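Long-range contact in phosphoglycerate kinase (Coxiella burnetii, PDB 4NG4), which catalyses the reversible transfer of a phosphoryl group between 1,3-bisphosphoglycerate and ADP, yielding 3-phosphoglycerate and ATP in glycolysis: residues A[194-208]-A[215-228]. Sequence-based numbering, arbitrary orientation.
With ADP (adenosine-5'-diphosphate), chain E.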
loop_
_atom_site.group_PDB
_atom_site.type_symbol
_atom_site.label_atom_id
_atom_site.label_comp_id
_atom_site.label_asym_id
_atom_site.label_seq_id
_atom_site.Cartn_x
_atom_site.Cartn_y
_atom_site.Cartn_z
ATOM N N LYS A 194 0.599 -22.605 -0.560
ATOM C CA LYS A 194 1.912 -22.801 0.067
ATOM C C LYS A 194 2.963 -23.310 -0.938
ATOM O O LYS A 194 2.617 -23.852 -1.973
ATOM C CB LYS A 194 1.813 -23.767 1.263
ATOM C CG LYS A 194 0.848 -23.311 2.379
ATOM C CD LYS A 194 1.370 -23.621 3.820
ATOM C CE LYS A 194 0.217 -23.769 4.833
ATOM N NZ LYS A 194 0.492 -23.118 6.145
ATOM N N PRO A 195 4.253 -23.093 -0.654
ATOM C CA PRO A 195 4.803 -22.227 0.410
ATOM C C PRO A 195 4.533 -20.742 0.167
ATOM O O PRO A 195 4.561 -20.292 -0.982
ATOM C CB PRO A 195 6.313 -22.501 0.367
ATOM C CG PRO A 195 6.559 -23.325 -0.847
ATOM C CD PRO A 195 5.272 -24.000 -1.205
ATOM N N LEU A 196 4.236 -20.014 1.243
ATOM C CA LEU A 196 4.148 -18.568 1.204
ATOM C C LEU A 196 5.520 -18.029 1.548
ATOM O O LEU A 196 6.110 -18.461 2.533
ATOM C CB LEU A 196 3.131 -18.071 2.224
ATOM C CG LEU A 196 3.031 -16.553 2.403
ATOM C CD1 LEU A 196 2.443 -15.927 1.161
ATOM C CD2 LEU A 196 2.210 -16.204 3.632
ATOM N N VAL A 197 6.026 -17.095 0.743
ATOM C CA VAL A 197 7.281 -16.393 1.048
ATOM C C VAL A 197 7.077 -14.885 1.127
ATOM O O VAL A 197 6.369 -14.303 0.315
ATOM C CB VAL A 197 8.352 -16.675 -0.011
ATOM C CG1 VAL A 197 9.614 -15.906 0.306
ATOM C CG2 VAL A 197 8.645 -18.149 -0.075
ATOM N N ALA A 198 7.711 -14.248 2.098
ATOM C CA ALA A 198 7.572 -12.814 2.290
ATOM C C ALA A 198 8.948 -12.189 2.283
ATOM O O ALA A 198 9.764 -12.501 3.144
ATOM C CB ALA A 198 6.875 -12.535 3.602
ATOM N N VAL A 199 9.203 -11.317 1.314
ATOM C CA VAL A 199 10.440 -10.523 1.246
ATOM C C VAL A 199 10.179 -9.135 1.817
ATOM O O VAL A 199 9.229 -8.471 1.420
ATOM C CB VAL A 199 10.903 -10.371 -0.214
ATOM C CG1 VAL A 199 12.229 -9.656 -0.301
ATOM C CG2 VAL A 199 10.962 -11.744 -0.883
ATOM N N VAL A 200 11.016 -8.694 2.745
ATOM C CA VAL A 200 10.792 -7.421 3.441
ATOM C C VAL A 200 12.109 -6.647 3.510
ATOM O O VAL A 200 13.058 -7.084 4.167
ATOM C CB VAL A 200 10.229 -7.663 4.861
ATOM C CG1 VAL A 200 10.272 -6.371 5.714
ATOM C CG2 VAL A 200 8.824 -8.245 4.767
ATOM N N GLY A 201 12.159 -5.518 2.806
ATOM C CA GLY A 201 13.364 -4.711 2.695
ATOM C C GLY A 201 13.099 -3.258 3.034
ATOM O O GLY A 201 11.955 -2.819 3.120
ATOM N N GLY A 202 14.164 -2.507 3.256
ATOM C CA GLY A 202 14.007 -1.128 3.656
ATOM C C GLY A 202 15.132 -0.597 4.505
ATOM O O GLY A 202 16.084 -1.317 4.828
ATOM N N SER A 203 14.989 0.666 4.886
ATOM C CA SER A 203 16.049 1.378 5.559
ATOM C C SER A 203 16.131 0.953 7.026
ATOM O O SER A 203 17.205 0.989 7.621
ATOM C CB SER A 203 15.808 2.891 5.447
ATOM O OG SER A 203 15.004 3.216 4.297
ATOM N N LYS A 204 15.000 0.536 7.590
ATOM C CA LYS A 204 14.840 0.470 9.034
ATOM C C LYS A 204 14.026 -0.732 9.456
ATOM O O LYS A 204 12.936 -0.950 8.914
ATOM C CB LYS A 204 14.082 1.707 9.533
ATOM C CG LYS A 204 14.791 3.035 9.367
ATOM C CD LYS A 204 13.859 4.194 9.653
ATOM C CE LYS A 204 14.561 5.515 9.422
ATOM N NZ LYS A 204 13.596 6.619 9.361
ATOM N N VAL A 205 14.551 -1.479 10.435
ATOM C CA VAL A 205 13.792 -2.502 11.193
ATOM C C VAL A 205 12.578 -1.894 11.868
ATOM O O VAL A 205 11.494 -2.467 11.847
ATOM C CB VAL A 205 14.648 -3.121 12.340
ATOM C CG1 VAL A 205 13.770 -3.916 13.329
ATOM C CG2 VAL A 205 15.738 -3.978 11.781
ATOM N N SER A 206 12.801 -0.721 12.455
ATOM C CA SER A 206 11.853 -0.052 13.341
ATOM C C SER A 206 10.572 0.389 12.662
ATOM O O SER A 206 9.595 0.659 13.326
ATOM C CB SER A 206 12.519 1.175 13.947
ATOM O OG SER A 206 12.865 2.104 12.941
ATOM N N THR A 207 10.583 0.489 11.341
ATOM C CA THR A 207 9.382 0.862 10.611
ATOM C C THR A 207 8.668 -0.355 10.062
ATOM O O THR A 207 7.569 -0.216 9.525
ATOM C CB THR A 207 9.724 1.743 9.428
ATOM O OG1 THR A 207 10.766 1.117 8.696
ATOM C CG2 THR A 207 10.207 3.098 9.881
ATOM N N LYS A 208 9.276 -1.537 10.193
ATOM C CA LYS A 208 8.707 -2.754 9.611
ATOM C C LYS A 208 8.635 -3.977 10.538
ATOM O O LYS A 208 8.300 -5.088 10.098
ATOM C CB LYS A 208 9.459 -3.072 8.310
ATOM C CG LYS A 208 9.282 -1.950 7.294
ATOM C CD LYS A 208 9.405 -2.384 5.856
ATOM C CE LYS A 208 8.814 -1.290 4.956
ATOM N NZ LYS A 208 9.060 -1.505 3.510
ATOM N N LEU A 215 3.576 -11.462 9.761
ATOM C CA LEU A 215 3.940 -12.407 8.696
ATOM C C LEU A 215 4.615 -13.673 9.255
ATOM O O LEU A 215 4.493 -14.749 8.683
ATOM C CB LEU A 215 4.834 -11.735 7.638
ATOM C CG LEU A 215 4.211 -10.550 6.889
ATOM C CD1 LEU A 215 5.247 -9.812 6.031
ATOM C CD2 LEU A 215 3.012 -10.998 6.056
ATOM N N LEU A 216 5.305 -13.538 10.382
ATOM C CA LEU A 216 5.961 -14.669 11.005
ATOM C C LEU A 216 4.984 -15.773 11.309
ATOM O O LEU A 216 5.302 -16.932 11.138
ATOM C CB LEU A 216 6.644 -14.248 12.291
ATOM C CG LEU A 216 7.663 -15.257 12.814
ATOM C CD1 LEU A 216 8.960 -15.131 12.008
ATOM C CD2 LEU A 216 7.905 -14.999 14.287
ATOM N N ASP A 217 3.782 -15.420 11.745
ATOM C CA ASP A 217 2.772 -16.426 12.075
ATOM C C ASP A 217 2.139 -17.059 10.850
ATOM O O ASP A 217 1.253 -17.902 10.973
ATOM C CB ASP A 217 1.651 -15.796 12.886
ATOM C CG ASP A 217 2.170 -15.014 14.055
ATOM O OD1 ASP A 217 3.040 -15.550 14.789
ATOM O OD2 ASP A 217 1.714 -13.859 14.227
ATOM N N LYS A 218 2.578 -16.632 9.672
ATOM C CA LYS A 218 1.900 -16.967 8.434
ATOM C C LYS A 218 2.793 -17.583 7.371
ATOM O O LYS A 218 2.332 -18.419 6.618
ATOM C CB LYS A 218 1.216 -15.701 7.897
ATOM C CG LYS A 218 -0.099 -15.414 8.623
ATOM C CD LYS A 218 -0.537 -13.955 8.590
ATOM C CE LYS A 218 -1.659 -13.718 9.618
ATOM N NZ LYS A 218 -2.207 -12.322 9.624
ATOM N N VAL A 219 4.058 -17.165 7.297
ATOM C CA VAL A 219 4.942 -17.539 6.194
ATOM C C VAL A 219 5.679 -18.844 6.452
ATOM O O VAL A 219 5.721 -19.332 7.576
ATOM C CB VAL A 219 5.989 -16.445 5.924
ATOM C CG1 VAL A 219 5.296 -15.115 5.745
ATOM C CG2 VAL A 219 7.028 -16.371 7.048
ATOM N N ASP A 220 6.256 -19.399 5.390
ATOM C CA ASP A 220 7.119 -20.566 5.490
ATOM C C ASP A 220 8.589 -20.157 5.406
ATOM O O ASP A 220 9.432 -20.692 6.121
ATOM C CB ASP A 220 6.757 -21.561 4.402
ATOM C CG ASP A 220 5.361 -22.106 4.576
ATOM O OD1 ASP A 220 5.175 -23.002 5.415
ATOM O OD2 ASP A 220 4.439 -21.628 3.893
ATOM N N GLN A 221 8.884 -19.214 4.519
ATOM C CA GLN A 221 10.194 -18.597 4.415
ATOM C C GLN A 221 9.997 -17.100 4.613
ATOM O O GLN A 221 8.912 -16.572 4.298
ATOM C CB GLN A 221 10.796 -18.853 3.028
ATOM C CG GLN A 221 11.383 -20.260 2.791
ATOM C CD GLN A 221 10.335 -21.347 2.495
ATOM O OE1 GLN A 221 9.405 -21.142 1.711
ATOM N NE2 GLN A 221 10.506 -22.510 3.107
ATOM N N LEU A 222 11.018 -16.418 5.149
ATOM C CA LEU A 222 11.013 -14.943 5.229
ATOM C C LEU A 222 12.392 -14.389 4.906
ATOM O O LEU A 222 13.402 -14.912 5.371
ATOM C CB LEU A 222 10.591 -14.471 6.623
ATOM C CG LEU A 222 10.505 -12.954 6.870
ATOM C CD1 LEU A 222 9.246 -12.383 6.262
ATOM C CD2 LEU A 222 10.567 -12.633 8.360
ATOM N N ILE A 223 12.430 -13.328 4.106
ATOM C CA ILE A 223 13.687 -12.748 3.630
ATOM C C ILE A 223 13.753 -11.268 3.952
ATOM O O ILE A 223 12.921 -10.482 3.502
ATOM C CB ILE A 223 13.807 -12.887 2.114
ATOM C CG1 ILE A 223 14.086 -14.335 1.725
ATOM C CG2 ILE A 223 14.939 -11.999 1.582
ATOM C CD1 ILE A 223 14.046 -14.565 0.233
ATOM N N VAL A 224 14.752 -10.883 4.728
ATOM C CA VAL A 224 14.969 -9.479 5.031
ATOM C C VAL A 224 16.060 -8.944 4.104
ATOM O O VAL A 224 17.010 -9.662 3.786
ATOM C CB VAL A 224 15.372 -9.249 6.514
ATOM C CG1 VAL A 224 14.331 -9.813 7.444
ATOM C CG2 VAL A 224 16.725 -9.855 6.812
ATOM N N GLY A 225 15.909 -7.679 3.694
ATOM C CA GLY A 225 16.873 -6.985 2.846
ATOM C C GLY A 225 17.182 -5.571 3.314
ATOM O O GLY A 225 16.399 -4.961 4.057
ATOM N N GLY A 226 18.341 -5.061 2.881
ATOM C CA GLY A 226 18.796 -3.699 3.198
ATOM C C GLY A 226 19.137 -3.449 4.659
ATOM O O GLY A 226 19.601 -4.352 5.380
ATOM N N GLY A 227 18.893 -2.208 5.093
ATOM C CA GLY A 227 19.032 -1.812 6.487
ATOM C C GLY A 227 18.565 -2.911 7.412
ATOM O O GLY A 227 19.306 -3.330 8.311
ATOM N N ILE A 228 17.338 -3.384 7.178
ATOM C CA ILE A 228 16.760 -4.505 7.936
ATOM C C ILE A 228 17.761 -5.659 8.022
ATOM O O ILE A 228 18.146 -6.070 9.111
ATOM C CB ILE A 228 15.404 -5.016 7.312
ATOM C CG1 ILE A 228 14.320 -3.925 7.377
ATOM C CG2 ILE A 228 14.887 -6.253 8.028
ATOM C CD1 ILE A 228 13.093 -4.240 6.552
HETATM P PB ADP E . 9.451 0.622 0.216
HETATM O O1B ADP E . 9.616 0.028 -1.161
HETATM O O2B ADP E . 9.186 2.114 0.197
HETATM O O3B ADP E . 8.542 -0.167 1.128
HETATM P PA ADP E . 11.403 1.051 2.276
HETATM O O1A ADP E . 10.652 2.334 2.542
HETATM O O2A ADP E . 11.338 -0.028 3.325
HETATM O O3A ADP E . 10.920 0.412 0.868
HETATM O "O5'" ADP E . 12.948 1.478 2.037
HETATM C "C5'" ADP E . 13.610 1.324 0.775
HETATM C "C4'" ADP E . 14.672 2.397 0.589
HETATM O "O4'" ADP E . 15.778 2.128 1.458
HETATM C "C3'" ADP E . 15.198 2.443 -0.848
HETATM O "O3'" ADP E . 14.977 3.733 -1.435
HETATM C "C2'" ADP E . 16.675 2.079 -0.750
HETATM O "O2'" ADP E . 17.517 2.938 -1.524
HETATM C "C1'" ADP E . 17.020 2.167 0.738
HETATM N N9 ADP E . 17.959 1.072 1.148
HETATM C C8 ADP E . 17.735 -0.262 1.070
HETATM N N7 ADP E . 18.817 -0.951 1.519
HETATM C C5 ADP E . 19.757 -0.062 1.898
HETATM C C6 ADP E . 21.128 -0.113 2.466
HETATM N N6 ADP E . 21.745 -1.291 2.730
HETATM N N1 ADP E . 21.744 1.071 2.716
HETATM C C2 ADP E . 21.172 2.273 2.467
HETATM N N3 ADP E . 19.934 2.387 1.950
HETATM C C4 ADP E . 19.189 1.279 1.650
#
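Lys208 NZ, whose CD passes across the CD1 methyl of Ile228, is gripped by four oxygens: ADP O2A at 2.7 Å, ADP O3B, Gly201 O and Asn323 OD1. Ile228 turns CG1 beside its own backbone N (chi1 -64°), and its extended chain carries that methyl on to 3.6 Å from Val200 CG1.

Behind this site runs the backbone ladder. Val200 N donates to Ile223 O at 2.7 Å, meeting the oxygen almost end-on to its C=O bond (175°); Ile223 N bonds Ala198 O and Gly225 N bonds Val200 O. These three bonds pair parallel strands 196-202 and 221-226, joined through helix 209-216 as a right-handed beta-alpha-beta unit of the Rossmann-like nucleotide-binding domain of phosphoglycerate kinase; strand 196-202 lies between 221-226 and 319-323. At the far end Asp220 fixes the loop before the second strand to Leu196: its backbone N reaches Leu196 O, while OD2 receives Leu196 N at 3.1 Å through its anti lone pair.

Under that helix, Ala198 CB sits among Leu222 CD1 (3.6 Å), Val219 CG1 and Leu215 CD1. On the other face Val199 CG1 packs alongside Ile223 CG2, both residues facing helix 304-316.

Gly202 and Gly226 have no side chains, and a CB would run into ADP O2A at the first and N7 at the second, so the nucleotide settles directly on the backbone, where Ser203 OG donates to the ribose O4'.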